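Local atomic coordinates of mandelate racemase/muconate lactonizing protein (PDB entry 3V5C), a protein that probably catalyses the dehydration of galacturonate as a magnesium-dependent lyase of the enolase superfamily. Residues K109-Y112 and D113-G117; E244-K247 and E248-Q252; E299-A303 and H304-S308. The protein carries 1 engineered substitution. All coordinates share one frame; numbering follows the deposited sequence.

Contact 1 (K109-Y112 and D113-G117); sequences KPVY and DLVSG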
loop_
_atom_site.group_PDB
_atom_site.type_symbol
_atom_site.label_atom_id
_atom_site.label_comp_id
_atom_site.label_asym_id
_atom_site.label_seq_id
_atom_site.Cartn_x
_atom_site.Cartn_y
_atom_site.Cartn_z
ATOM N N LYS A 109 13.203 16.682 -9.514
ATOM C CA LYS A 109 12.516 15.618 -10.237
ATOM C C LYS A 109 11.610 14.851 -9.284
ATOM O O LYS A 109 11.945 14.709 -8.111
ATOM C CB LYS A 109 13.518 14.650 -10.859
ATOM C CG LYS A 109 14.314 15.246 -12.023
ATOM C CD LYS A 109 15.371 14.287 -12.529
ATOM C CE LYS A 109 16.135 14.905 -13.688
ATOM N NZ LYS A 109 17.161 13.980 -14.221
ATOM N N PRO A 110 10.447 14.386 -9.780
ATOM C CA PRO A 110 9.636 13.487 -8.951
ATOM C C PRO A 110 10.347 12.142 -8.834
ATOM O O PRO A 110 11.093 11.745 -9.728
ATOM C CB PRO A 110 8.351 13.335 -9.762
ATOM C CG PRO A 110 8.810 13.486 -11.199
ATOM C CD PRO A 110 9.844 14.594 -11.112
ATOM N N VAL A 111 10.137 11.441 -7.729
ATOM C CA VAL A 111 10.789 10.154 -7.542
ATOM C C VAL A 111 10.504 9.175 -8.679
ATOM O O VAL A 111 11.399 8.428 -9.102
ATOM C CB VAL A 111 10.398 9.535 -6.200
ATOM C CG1 VAL A 111 10.775 8.036 -6.149
ATOM C CG2 VAL A 111 11.062 10.320 -5.065
ATOM N N TYR A 112 9.284 9.184 -9.195
ATOM C CA TYR A 112 8.974 8.248 -10.268
ATOM C C TYR A 112 9.942 8.383 -11.459
ATOM O O TYR A 112 10.328 7.376 -12.042
ATOM C CB TYR A 112 7.498 8.285 -10.677
ATOM C CG TYR A 112 7.012 9.555 -11.338
ATOM C CD1 TYR A 112 7.287 9.810 -12.681
ATOM C CD2 TYR A 112 6.227 10.464 -10.639
ATOM C CE1 TYR A 112 6.817 10.958 -13.304
ATOM C CE2 TYR A 112 5.759 11.619 -11.245
ATOM C CZ TYR A 112 6.060 11.857 -12.586
ATOM O OH TYR A 112 5.586 12.994 -13.194
ATOM N N ASP A 113 10.383 9.609 -11.760
ATOM C CA ASP A 113 11.408 9.804 -12.794
ATOM C C ASP A 113 12.794 9.321 -12.390
ATOM O O ASP A 113 13.591 8.893 -13.230
ATOM C CB ASP A 113 11.498 11.264 -13.196
ATOM C CG ASP A 113 10.513 11.618 -14.258
ATOM O OD1 ASP A 113 10.300 12.830 -14.466
ATOM O OD2 ASP A 113 9.964 10.681 -14.888
ATOM N N LEU A 114 13.099 9.412 -11.106
ATOM C CA LEU A 114 14.376 8.917 -10.610
ATOM C C LEU A 114 14.485 7.393 -10.618
ATOM O O LEU A 114 15.596 6.860 -10.662
ATOM C CB LEU A 114 14.642 9.420 -9.182
ATOM C CG LEU A 114 14.729 10.934 -8.945
ATOM C CD1 LEU A 114 15.013 11.253 -7.471
ATOM C CD2 LEU A 114 15.773 11.572 -9.837
ATOM N N VAL A 115 13.356 6.682 -10.557
ATOM C CA VAL A 115 13.435 5.234 -10.361
ATOM C C VAL A 115 12.882 4.398 -11.507
ATOM O O VAL A 115 12.966 3.176 -11.486
ATOM C CB VAL A 115 12.744 4.773 -9.059
ATOM C CG1 VAL A 115 13.347 5.464 -7.864
ATOM C CG2 VAL A 115 11.226 4.980 -9.148
ATOM N N SER A 116 12.307 5.049 -12.502
ATOM C CA SER A 116 11.669 4.313 -13.583
ATOM C C SER A 116 12.709 3.516 -14.360
ATOM O O SER A 116 12.443 2.402 -14.816
ATOM C CB SER A 116 10.950 5.269 -14.526
ATOM O OG SER A 116 11.889 6.124 -15.146
ATOM N N GLY A 117 13.902 4.085 -14.482
ATOM C CA GLY A 117 14.926 3.510 -15.328
ATOM C C GLY A 117 14.524 3.701 -16.779
ATOM O O GLY A 117 14.993 2.982 -17.662
#
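Y112 and D113 send their side chains the same way, side by side, and the phenol can be followed outward along its neighbour. CB lies near D113 N, a spacing imposed by the covalent chain. At chi1 67° CG sits between the backbone N and the carbonyl carbon, and this torsion folds the ring back over its own turn: CD1 comes within 3.2 Å of D113 N, and CE1 within 3.5 Å of D113 OD2. At the tip, P110 CG lies 3.5 Å from Y112 CZ and 3.8 Å from Y112 OH. The same CG stands 3.5 Å above the ring plane, offset toward the rim, and 3.7 Å from D113 OD1, so the proline touches both side chains. Ring and carboxylate planes are 64° apart, neighbours without stacking. Elsewhere in the turn, V111 CG1 meets V115 CG1 at 4.0 Å, and K109 lays its CD against L114 CD2 at 3.8 Å before its extended chain carries NZ away. The backbone bonds to P110 O, V111 O and Y112 O are all weak, some bent at N-H...O and two of them long. V111 and V115 also touch F291 on helix 291-303, while Y112 meets the ring of H324. This is a short helix with P110 at its N-cap position, left through the positive phi of G117, packed where the capping domain of an enolase fold adjoins its barrel.

Contact 2 (E244-K247 and E248-Q252); sequences EDLK and EWLGQ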
loop_
_atom_site.group_PDB
_atom_site.type_symbol
_atom_site.label_atom_id
_atom_site.label_comp_id
_atom_site.label_asym_id
_atom_site.label_seq_id
_atom_site.Cartn_x
_atom_site.Cartn_y
_atom_site.Cartn_z
ATOM N N GLU A 244 -2.687 -24.713 -4.676
ATOM C CA GLU A 244 -2.640 -25.569 -5.860
ATOM C C GLU A 244 -4.033 -26.137 -6.114
ATOM O O GLU A 244 -4.511 -26.157 -7.249
ATOM C CB GLU A 244 -1.646 -26.722 -5.675
ATOM C CG GLU A 244 -1.523 -27.590 -6.908
ATOM C CD GLU A 244 -0.573 -28.761 -6.717
ATOM O OE1 GLU A 244 -0.200 -29.060 -5.562
ATOM O OE2 GLU A 244 -0.216 -29.395 -7.727
ATOM N N ASP A 245 -4.674 -26.577 -5.041
ATOM C CA ASP A 245 -6.032 -27.123 -5.100
ATOM C C ASP A 245 -7.017 -26.056 -5.590
ATOM O O ASP A 245 -7.736 -26.278 -6.562
ATOM C CB ASP A 245 -6.420 -27.706 -3.725
ATOM C CG ASP A 245 -7.852 -28.256 -3.674
ATOM O OD1 ASP A 245 -8.754 -27.639 -4.265
ATOM O OD2 ASP A 245 -8.087 -29.295 -3.002
ATOM N N LEU A 246 -7.012 -24.889 -4.950
ATOM C CA LEU A 246 -7.919 -23.808 -5.324
ATOM C C LEU A 246 -7.756 -23.414 -6.791
ATOM O O LEU A 246 -8.735 -23.235 -7.509
ATOM C CB LEU A 246 -7.680 -22.588 -4.436
ATOM C CG LEU A 246 -8.664 -21.429 -4.623
ATOM C CD1 LEU A 246 -10.075 -21.945 -4.452
ATOM C CD2 LEU A 246 -8.379 -20.359 -3.600
ATOM N N LYS A 247 -6.512 -23.276 -7.233
ATOM C CA LYS A 247 -6.251 -22.920 -8.621
ATOM C C LYS A 247 -6.821 -23.933 -9.607
ATOM O O LYS A 247 -7.394 -23.559 -10.628
ATOM C CB LYS A 247 -4.751 -22.758 -8.837
ATOM C CG LYS A 247 -4.215 -21.465 -8.293
ATOM C CD LYS A 247 -4.716 -20.321 -9.120
ATOM C CE LYS A 247 -3.724 -19.178 -9.116
ATOM N NZ LYS A 247 -3.554 -18.642 -10.495
ATOM N N GLU A 248 -6.654 -25.213 -9.298
ATOM C CA GLU A 248 -7.172 -26.274 -10.162
ATOM C C GLU A 248 -8.694 -26.229 -10.188
ATOM O O GLU A 248 -9.314 -26.382 -11.235
ATOM C CB GLU A 248 -6.663 -27.630 -9.681
ATOM C CG GLU A 248 -7.302 -28.836 -10.330
ATOM C CD GLU A 248 -6.579 -30.118 -9.952
ATOM O OE1 GLU A 248 -5.360 -30.052 -9.680
ATOM O OE2 GLU A 248 -7.226 -31.186 -9.915
ATOM N N TRP A 249 -9.289 -26.006 -9.020
ATOM C CA TRP A 249 -10.731 -25.897 -8.877
ATOM C C TRP A 249 -11.263 -24.707 -9.691
ATOM O O TRP A 249 -12.233 -24.842 -10.427
ATOM C CB TRP A 249 -11.056 -25.735 -7.390
ATOM C CG TRP A 249 -12.517 -25.674 -7.027
ATOM C CD1 TRP A 249 -13.339 -26.723 -6.729
ATOM C CD2 TRP A 249 -13.297 -24.491 -6.848
ATOM N NE1 TRP A 249 -14.601 -26.264 -6.411
ATOM C CE2 TRP A 249 -14.598 -24.896 -6.475
ATOM C CE3 TRP A 249 -13.024 -23.122 -6.973
ATOM C CZ2 TRP A 249 -15.616 -23.985 -6.220
ATOM C CZ3 TRP A 249 -14.048 -22.217 -6.732
ATOM C CH2 TRP A 249 -15.325 -22.654 -6.359
ATOM N N LEU A 250 -10.628 -23.547 -9.559
ATOM C CA LEU A 250 -11.015 -22.379 -10.338
ATOM C C LEU A 250 -10.898 -22.661 -11.838
ATOM O O LEU A 250 -11.724 -22.205 -12.627
ATOM C CB LEU A 250 -10.133 -21.183 -9.979
ATOM C CG LEU A 250 -10.418 -20.522 -8.629
ATOM C CD1 LEU A 250 -9.320 -19.519 -8.322
ATOM C CD2 LEU A 250 -11.774 -19.843 -8.651
ATOM N N GLY A 251 -9.860 -23.391 -12.224
ATOM C CA GLY A 251 -9.644 -23.713 -13.627
ATOM C C GLY A 251 -10.747 -24.604 -14.180
ATOM O O GLY A 251 -11.275 -24.352 -15.265
ATOM N N GLN A 252 -11.099 -25.643 -13.432
ATOM C CA GLN A 252 -12.125 -26.578 -13.871
ATOM C C GLN A 252 -13.453 -25.866 -14.064
ATOM O O GLN A 252 -14.281 -26.291 -14.870
ATOM C CB GLN A 252 -12.285 -27.721 -12.868
ATOM C CG GLN A 252 -11.174 -28.749 -12.931
ATOM C CD GLN A 252 -11.108 -29.449 -14.279
ATOM O OE1 GLN A 252 -12.037 -30.162 -14.667
ATOM N NE2 GLN A 252 -10.012 -29.245 -15.002
#
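L246 O receives the shortest sound bond here, from L250 N at 2.8 Å, and with an N-H...O angle of 169° it is nearly straight. W249 N reaches D245 O in much the same manner at 2.9 Å. The bonds of E248 N to E244 O and of G251 N to K247 O complete a regular alpha-helical run. On the buried side, L246 lies at the centre of the apolar contacts, with W249 and L250. With CG anti to the backbone N (chi1 -174°), its CD1 approaches W249 CE3 obliquely at 4.1 Å. Its CG meets L250 CD1 at 4.2 Å, one turn on. L246 also rests on L214 and I259, and W249 on L221, tying the turn to helix 214-223 and strand 258-261. K247 bends at chi2 (-70°), and its NZ forms a salt bridge with D280. D245 OD1 does likewise with K218. On another side E244 OE2 and E248 OE1 stand 5.5 Å apart, and R278 offers E244 a long, weak ion pair. The chemistry therefore implies an amphipathic helix, packed through its apolar side chains and tied by D245 and K247 to charged partners elsewhere in the chain, whose glutamates may mildly repel each other.

Contact 3 (E299-A303 and H304-S308); sequences EKLDA and HGLRS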
loop_
_atom_site.group_PDB
_atom_site.type_symbol
_atom_site.label_atom_id
_atom_site.label_comp_id
_atom_site.label_asym_id
_atom_site.label_seq_id
_atom_site.Cartn_x
_atom_site.Cartn_y
_atom_site.Cartn_z
ATOM N N GLU A 299 11.172 -6.164 -10.019
ATOM C CA GLU A 299 11.938 -6.680 -11.154
ATOM C C GLU A 299 11.881 -8.205 -11.218
ATOM O O GLU A 299 11.677 -8.779 -12.292
ATOM C CB GLU A 299 13.393 -6.209 -11.100
ATOM C CG GLU A 299 13.552 -4.753 -11.488
ATOM C CD GLU A 299 15.000 -4.344 -11.672
ATOM O OE1 GLU A 299 15.894 -5.164 -11.369
ATOM O OE2 GLU A 299 15.234 -3.200 -12.125
ATOM N N LYS A 300 12.048 -8.859 -10.071
ATOM C CA LYS A 300 11.947 -10.307 -10.008
ATOM C C LYS A 300 10.547 -10.809 -10.375
ATOM O O LYS A 300 10.394 -11.747 -11.165
ATOM C CB LYS A 300 12.370 -10.836 -8.633
ATOM C CG LYS A 300 12.149 -12.331 -8.478
ATOM C CD LYS A 300 12.623 -12.856 -7.135
ATOM C CE LYS A 300 12.553 -14.383 -7.111
ATOM N NZ LYS A 300 13.142 -14.938 -5.860
ATOM N N LEU A 301 9.515 -10.192 -9.811
ATOM C CA LEU A 301 8.164 -10.637 -10.116
ATOM C C LEU A 301 7.843 -10.410 -11.589
ATOM O O LEU A 301 7.266 -11.288 -12.240
ATOM C CB LEU A 301 7.149 -9.935 -9.224
ATOM C CG LEU A 301 7.360 -10.163 -7.729
ATOM C CD1 LEU A 301 6.282 -9.445 -6.916
ATOM C CD2 LEU A 301 7.369 -11.657 -7.409
ATOM N N ASP A 302 8.231 -9.250 -12.128
ATOM C CA ASP A 302 7.996 -8.991 -13.558
ATOM C C ASP A 302 8.625 -10.103 -14.407
ATOM O O ASP A 302 8.042 -10.548 -15.411
ATOM C CB ASP A 302 8.614 -7.656 -13.998
ATOM C CG ASP A 302 7.838 -6.420 -13.517
ATOM O OD1 ASP A 302 6.648 -6.507 -13.154
ATOM O OD2 ASP A 302 8.461 -5.328 -13.524
ATOM N N ALA A 303 9.817 -10.535 -13.999
ATOM C CA ALA A 303 10.589 -11.534 -14.751
ATOM C C ALA A 303 9.870 -12.879 -14.831
ATOM O O ALA A 303 10.115 -13.689 -15.739
ATOM C CB ALA A 303 11.985 -11.682 -14.137
ATOM N N HIS A 304 8.979 -13.099 -13.873
ATOM C CA HIS A 304 8.178 -14.323 -13.799
ATOM C C HIS A 304 6.748 -14.148 -14.288
ATOM O O HIS A 304 5.968 -15.101 -14.266
ATOM C CB HIS A 304 8.181 -14.866 -12.370
ATOM C CG HIS A 304 9.454 -15.555 -11.995
ATOM N ND1 HIS A 304 10.490 -14.914 -11.350
ATOM C CD2 HIS A 304 9.863 -16.833 -12.187
ATOM C CE1 HIS A 304 11.482 -15.768 -11.158
ATOM N NE2 HIS A 304 11.127 -16.936 -11.661
ATOM N N GLY A 305 6.408 -12.935 -14.723
ATOM C CA GLY A 305 5.071 -12.618 -15.183
ATOM C C GLY A 305 4.113 -12.500 -14.012
ATOM O O GLY A 305 2.894 -12.611 -14.182
ATOM N N LEU A 306 4.660 -12.252 -12.827
ATOM C CA LEU A 306 3.832 -12.115 -11.634
ATOM C C LEU A 306 3.469 -10.647 -11.398
ATOM O O LEU A 306 4.139 -9.747 -11.911
ATOM C CB LEU A 306 4.555 -12.700 -10.423
ATOM C CG LEU A 306 4.732 -14.220 -10.468
ATOM C CD1 LEU A 306 5.714 -14.676 -9.385
ATOM C CD2 LEU A 306 3.377 -14.926 -10.326
ATOM N N ARG A 307 2.423 -10.413 -10.604
ATOM C CA ARG A 307 1.885 -9.072 -10.422
ATOM C C ARG A 307 2.226 -8.514 -9.050
ATOM O O ARG A 307 2.297 -9.255 -8.073
ATOM C CB ARG A 307 0.362 -9.100 -10.579
ATOM C CG ARG A 307 -0.095 -9.549 -11.959
ATOM C CD ARG A 307 -1.493 -10.105 -11.865
ATOM N NE ARG A 307 -1.911 -10.743 -13.110
ATOM C CZ ARG A 307 -2.606 -10.133 -14.055
ATOM N NH1 ARG A 307 -2.944 -8.857 -13.914
ATOM N NH2 ARG A 307 -2.960 -10.793 -15.151
ATOM N N SER A 308 2.397 -7.198 -8.992
ATOM C CA SER A 308 2.772 -6.493 -7.775
ATOM C C SER A 308 1.617 -5.605 -7.317
ATOM O O SER A 308 1.127 -4.769 -8.078
ATOM C CB SER A 308 3.991 -5.597 -8.053
ATOM O OG SER A 308 5.159 -6.364 -8.332
HETATM O O HOH W 1 5.283 -7.365 -10.911
#
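H304 has CG beside the backbone N and anti to the carbonyl carbon (chi1 -76°), and with chi2 at 94° the ring turns ND1 back toward K300 O. The resulting bond from H304 ND1 to K300 O measures 3.2 Å with an N-H...O angle of 161°. K300 O lies at the ring edge, close to its plane, although ND1 stands above the plane of that carbonyl. ND1 is the donor, consistent with a proton on that nitrogen. One residue along, L301 O accepts two bonds from opposite faces of its plane: H304 N at 3.0 Å and L306 N at 2.8 Å. G305 N bonds to D302 O, also at 3.0 Å. Beside these backbone bonds L301 and L306 cross at about a right angle, L301 CD2 touching L306 CD1 at 4.0 Å, while L301 CD1 reaches S308 OG at 3.6 Å. A water donates to D302 OD1 and L306 O and accepts from S308 OG, joining helix end to strand; D302 is held further by the backbone N atoms of R330 and N331. The L306-to-L301 and G305-to-D302 bonds, with positive phi at G305, define a Schellman motif, which here turns helix 291-303 into strand 307-308 within a beta-alpha-beta unit of the TIM barrel.

Each contact is made by adjoining segments, so none encloses intervening chain, and the three follow in series without nesting or crossing. Contact 1 comes first, on the short helix after helix 92-107, and it packs on helices 291-303 and 317-325. Contact 2 follows on helix 240-253, which crosses from strand 231-233 to strand 258-261. Contact 3 ends helix 291-303 and enters strand 307-308. Helix 291-303 thus relates contacts 1 and 3, since F291 and M295 receive side chains of contact 1; the nearest atoms of contacts 1 and 3 are about 7 Å apart. D280 pairs with K247 and, through its backbone, with R307; contacts 2 and 3, whose nearest atoms are about 8 Å apart, thus share it as a partner.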